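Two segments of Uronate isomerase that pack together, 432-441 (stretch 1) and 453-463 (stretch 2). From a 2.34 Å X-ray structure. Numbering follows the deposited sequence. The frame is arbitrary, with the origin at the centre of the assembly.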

# COMPACT_ATOMS: atom_id res chain seq x y z
N ALA B 432 18.61 -12.17 -2.14
CA ALA B 432 17.38 -12.92 -2.42
C ALA B 432 17.25 -14.14 -1.52
O ALA B 432 16.18 -14.40 -0.98
N ARG B 433 18.35 -14.87 -1.37
CA ARG B 433 18.39 -16.09 -0.57
C ARG B 433 18.22 -15.87 0.94
O ARG B 433 17.56 -16.66 1.60
N ARG B 434 18.79 -14.77 1.45
CA ARG B 434 18.67 -14.43 2.88
C ARG B 434 17.30 -13.93 3.26
O ARG B 434 16.79 -14.28 4.33
N VAL B 435 16.70 -13.10 2.40
CA VAL B 435 15.37 -12.54 2.63
C VAL B 435 14.29 -13.63 2.55
O VAL B 435 13.39 -13.67 3.39
N ASP B 436 14.41 -14.52 1.56
CA ASP B 436 13.55 -15.70 1.46
C ASP B 436 13.70 -16.62 2.66
O ASP B 436 12.71 -17.18 3.15
N SER B 437 14.94 -16.77 3.14
CA SER B 437 15.21 -17.53 4.36
C SER B 437 14.58 -16.89 5.58
O SER B 437 13.99 -17.59 6.40
N ALA B 438 14.69 -15.56 5.69
CA ALA B 438 14.08 -14.79 6.78
C ALA B 438 12.55 -14.90 6.81
O ALA B 438 11.96 -15.03 7.89
N PHE B 439 11.93 -14.85 5.63
CA PHE B 439 10.47 -14.91 5.53
C PHE B 439 9.92 -16.28 5.91
O PHE B 439 8.97 -16.37 6.68
N LEU B 440 10.52 -17.33 5.34
CA LEU B 440 10.20 -18.71 5.69
C LEU B 440 10.43 -19.02 7.17
O LEU B 440 9.62 -19.72 7.80
N ALA B 441 11.52 -18.49 7.73
CA ALA B 441 11.84 -18.62 9.16
C ALA B 441 10.78 -18.03 10.07
O ALA B 441 10.52 -18.58 11.14
N GLU B 453 8.51 -28.32 5.36
CA GLU B 453 7.99 -27.55 4.23
C GLU B 453 8.92 -26.40 3.83
O GLU B 453 9.15 -26.18 2.64
N ALA B 454 9.45 -25.70 4.82
CA ALA B 454 10.38 -24.58 4.59
C ALA B 454 11.69 -24.99 3.93
O ALA B 454 12.21 -24.28 3.07
N GLU B 455 12.22 -26.14 4.35
CA GLU B 455 13.45 -26.70 3.78
C GLU B 455 13.26 -27.12 2.33
O GLU B 455 14.19 -27.01 1.53
N GLU B 456 12.06 -27.61 2.00
CA GLU B 456 11.68 -27.91 0.62
C GLU B 456 11.53 -26.63 -0.19
O GLU B 456 12.06 -26.53 -1.29
N LEU B 457 10.82 -25.65 0.38
CA LEU B 457 10.51 -24.40 -0.30
C LEU B 457 11.69 -23.53 -0.63
O LEU B 457 11.74 -22.95 -1.71
N ILE B 458 12.65 -23.44 0.29
CA ILE B 458 13.83 -22.61 0.06
C ILE B 458 14.64 -23.09 -1.16
O ILE B 458 15.09 -22.26 -1.96
N VAL B 459 14.76 -24.40 -1.33
CA VAL B 459 15.49 -25.00 -2.45
C VAL B 459 14.71 -24.84 -3.76
O VAL B 459 15.30 -24.59 -4.82
N ASP B 460 13.38 -24.96 -3.69
CA ASP B 460 12.50 -24.78 -4.84
C ASP B 460 12.58 -23.34 -5.34
O ASP B 460 12.92 -23.11 -6.51
N LEU B 461 12.30 -22.40 -4.44
CA LEU B 461 12.37 -20.96 -4.70
C LEU B 461 13.70 -20.51 -5.32
O LEU B 461 13.71 -19.65 -6.21
N THR B 462 14.80 -21.10 -4.86
CA THR B 462 16.14 -20.74 -5.32
C THR B 462 16.48 -21.35 -6.68
O THR B 462 17.00 -20.66 -7.56
N TYR B 463 16.16 -22.63 -6.86
CA TYR B 463 16.73 -23.39 -7.96
C TYR B 463 15.70 -24.06 -8.87
O TYR B 463 15.73 -23.86 -10.09

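Two helices of one chain pass each other nearly antiparallel, at 158° between their N-to-C directions, with axes 10.3 Å apart at closest approach. The register sets what each position can do: Leu440 lies across from Ala454, Ser437 from Ile458 and Arg433 from Thr462, so the same side of stretch 1 is met one helical turn after another. The backbones draw nearest at the first of these pairs, CA of Leu440 to CA of Ala454 being 6.0 Å, where the facing residue carries nothing beyond a CB.

The apolar rule is a knob in a hole. Leu440 points toward stretch 2 and sits among Ala454, Leu457, Ile458 and Leu461, with 93 Å² covered, the largest share of any residue here. Its chi1 of -98° and chi2 of 20° both lie between the usual wells. From there CD2 of Leu440 reaches CD1 of Ile458 at 3.8 Å, CB of Leu457 at 4.3 Å and CD2 of Leu461 at 4.3 Å, while CG of Leu440 rests 4.2 Å from CB of Ala454. Leu457 (m, t) and Leu461 (chi1 -95°, chi2 p) both point toward stretch 1. Ile458 leaves its backbone sideways, but its t, p rotamer brings the end of the chain nearer, and CD1 becomes a shared contact point: besides Leu440, it lies 3.8 Å from CB of Asp436.

No direct hydrogen bond crosses the interface; the polar side chains meet the other helix through van der Waals contact, and Arg433 through a water as well. Ser437, in the m rotamer, spends its hydroxyl on its own helix, OG donating to O of Arg433 at 2.7 Å; the same OG packs 3.4 Å from CD1 of Ile458. Thr462, also m, does likewise, with OG1 donating to O of Ile458 at 2.8 Å. Asp436 (m) points toward stretch 2, and its OD1 lies 4.1 Å from CD2 of Leu461, a contact without a polar partner in the other helix.

Arg433 handles the remaining end by reach. Its CA-to-CB bond runs sideways, yet the extended m, t, t chain carries the guanidinium to Thr462, whose CG2 lies over one face of the group, 3.4 Å from NE of Arg433. The polar link between the helices here is a water: it accepts from NH2 of Arg433 at 3.0 Å and donates to O of Thr462 at 3.1 Å. NH1 and NH2 also find partners elsewhere in the structure. The pattern is thus a leucine knob at one end and a methyl-covered, water-bridged arginine at the other.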

# COMPACT_ATOMS: atom_id res chain seq x y z
CB ALA B 432 17.35 -13.35 -3.87
CB ARG B 433 19.66 -16.87 -0.89
CG ARG B 433 19.65 -17.43 -2.31
CD ARG B 433 21.02 -17.87 -2.80
NE ARG B 433 20.92 -18.33 -4.18
CZ ARG B 433 21.84 -19.06 -4.82
NH1 ARG B 433 22.97 -19.42 -4.23
NH2 ARG B 433 21.61 -19.43 -6.07
CB ARG B 434 19.71 -13.38 3.26
CG ARG B 434 21.12 -13.89 3.20
CD ARG B 434 22.14 -12.84 3.56
NE ARG B 434 23.46 -13.47 3.60
CZ ARG B 434 24.05 -13.88 4.71
NH1 ARG B 434 25.23 -14.46 4.64
NH2 ARG B 434 23.47 -13.71 5.89
CB VAL B 435 15.06 -11.36 1.67
CG1 VAL B 435 13.59 -10.94 1.76
CG2 VAL B 435 15.95 -10.19 1.99
CB ASP B 436 13.83 -16.49 0.17
CG ASP B 436 13.29 -15.81 -1.08
OD1 ASP B 436 13.49 -16.37 -2.18
OD2 ASP B 436 12.67 -14.72 -0.98
CB SER B 437 16.71 -17.70 4.58
OG SER B 437 17.26 -18.52 3.58
CB ALA B 438 14.49 -13.34 6.68
CB PHE B 439 10.01 -14.51 4.12
CG PHE B 439 8.53 -14.69 3.91
CD1 PHE B 439 7.62 -13.82 4.52
CD2 PHE B 439 8.05 -15.73 3.11
CE1 PHE B 439 6.25 -13.98 4.33
CE2 PHE B 439 6.68 -15.89 2.91
CZ PHE B 439 5.77 -15.02 3.53
CB LEU B 440 11.03 -19.66 4.83
CG LEU B 440 10.45 -20.32 3.57
CD1 LEU B 440 9.25 -19.60 3.02
CD2 LEU B 440 11.54 -20.45 2.51
CB ALA B 441 13.15 -17.96 9.45
CB GLU B 453 6.60 -27.01 4.54
CG GLU B 453 5.56 -28.07 4.89
CD GLU B 453 4.25 -27.48 5.38
OE1 GLU B 453 3.19 -28.10 5.13
OE2 GLU B 453 4.27 -26.40 6.01
CB ALA B 454 10.65 -23.85 5.87
CB GLU B 455 13.93 -27.88 4.62
CG GLU B 455 14.57 -27.50 5.95
CD GLU B 455 15.02 -28.70 6.78
OE1 GLU B 455 14.56 -29.84 6.52
OE2 GLU B 455 15.84 -28.50 7.71
CB GLU B 456 10.36 -28.69 0.57
CG GLU B 456 10.49 -30.19 0.77
CD GLU B 456 9.16 -30.92 0.57
OE1 GLU B 456 8.46 -30.64 -0.43
OE2 GLU B 456 8.83 -31.79 1.41
CB LEU B 457 9.48 -23.58 0.48
CG LEU B 457 8.05 -23.96 0.09
CD1 LEU B 457 7.04 -23.42 1.07
CD2 LEU B 457 7.76 -23.47 -1.31
CB ILE B 458 14.69 -22.45 1.36
CG1 ILE B 458 15.69 -21.30 1.23
CG2 ILE B 458 15.40 -23.74 1.75
CD1 ILE B 458 15.09 -19.94 1.32
CB VAL B 459 15.84 -26.49 -2.17
CG1 VAL B 459 16.68 -27.10 -3.30
CG2 VAL B 459 16.60 -26.61 -0.86
CB ASP B 460 11.05 -25.13 -4.49
CG ASP B 460 10.74 -26.60 -4.69
OD1 ASP B 460 11.52 -27.31 -5.37
OD2 ASP B 460 9.70 -27.06 -4.17
CB LEU B 461 12.12 -20.18 -3.41
CG LEU B 461 10.72 -19.66 -3.04
CD1 LEU B 461 9.58 -20.59 -3.43
CD2 LEU B 461 10.64 -19.32 -1.55
CB THR B 462 17.20 -21.15 -4.27
OG1 THR B 462 16.93 -20.48 -3.03
CG2 THR B 462 18.61 -20.78 -4.72
CB TYR B 463 17.74 -24.41 -7.41
CG TYR B 463 18.61 -25.11 -8.44
CD1 TYR B 463 19.82 -24.56 -8.85
CD2 TYR B 463 18.22 -26.34 -8.99
CE1 TYR B 463 20.62 -25.21 -9.80
CE2 TYR B 463 19.00 -26.99 -9.93
CZ TYR B 463 20.19 -26.42 -10.33
OH TYR B 463 20.96 -27.07 -11.26
O HOH W 1 19.33 -18.68 -7.87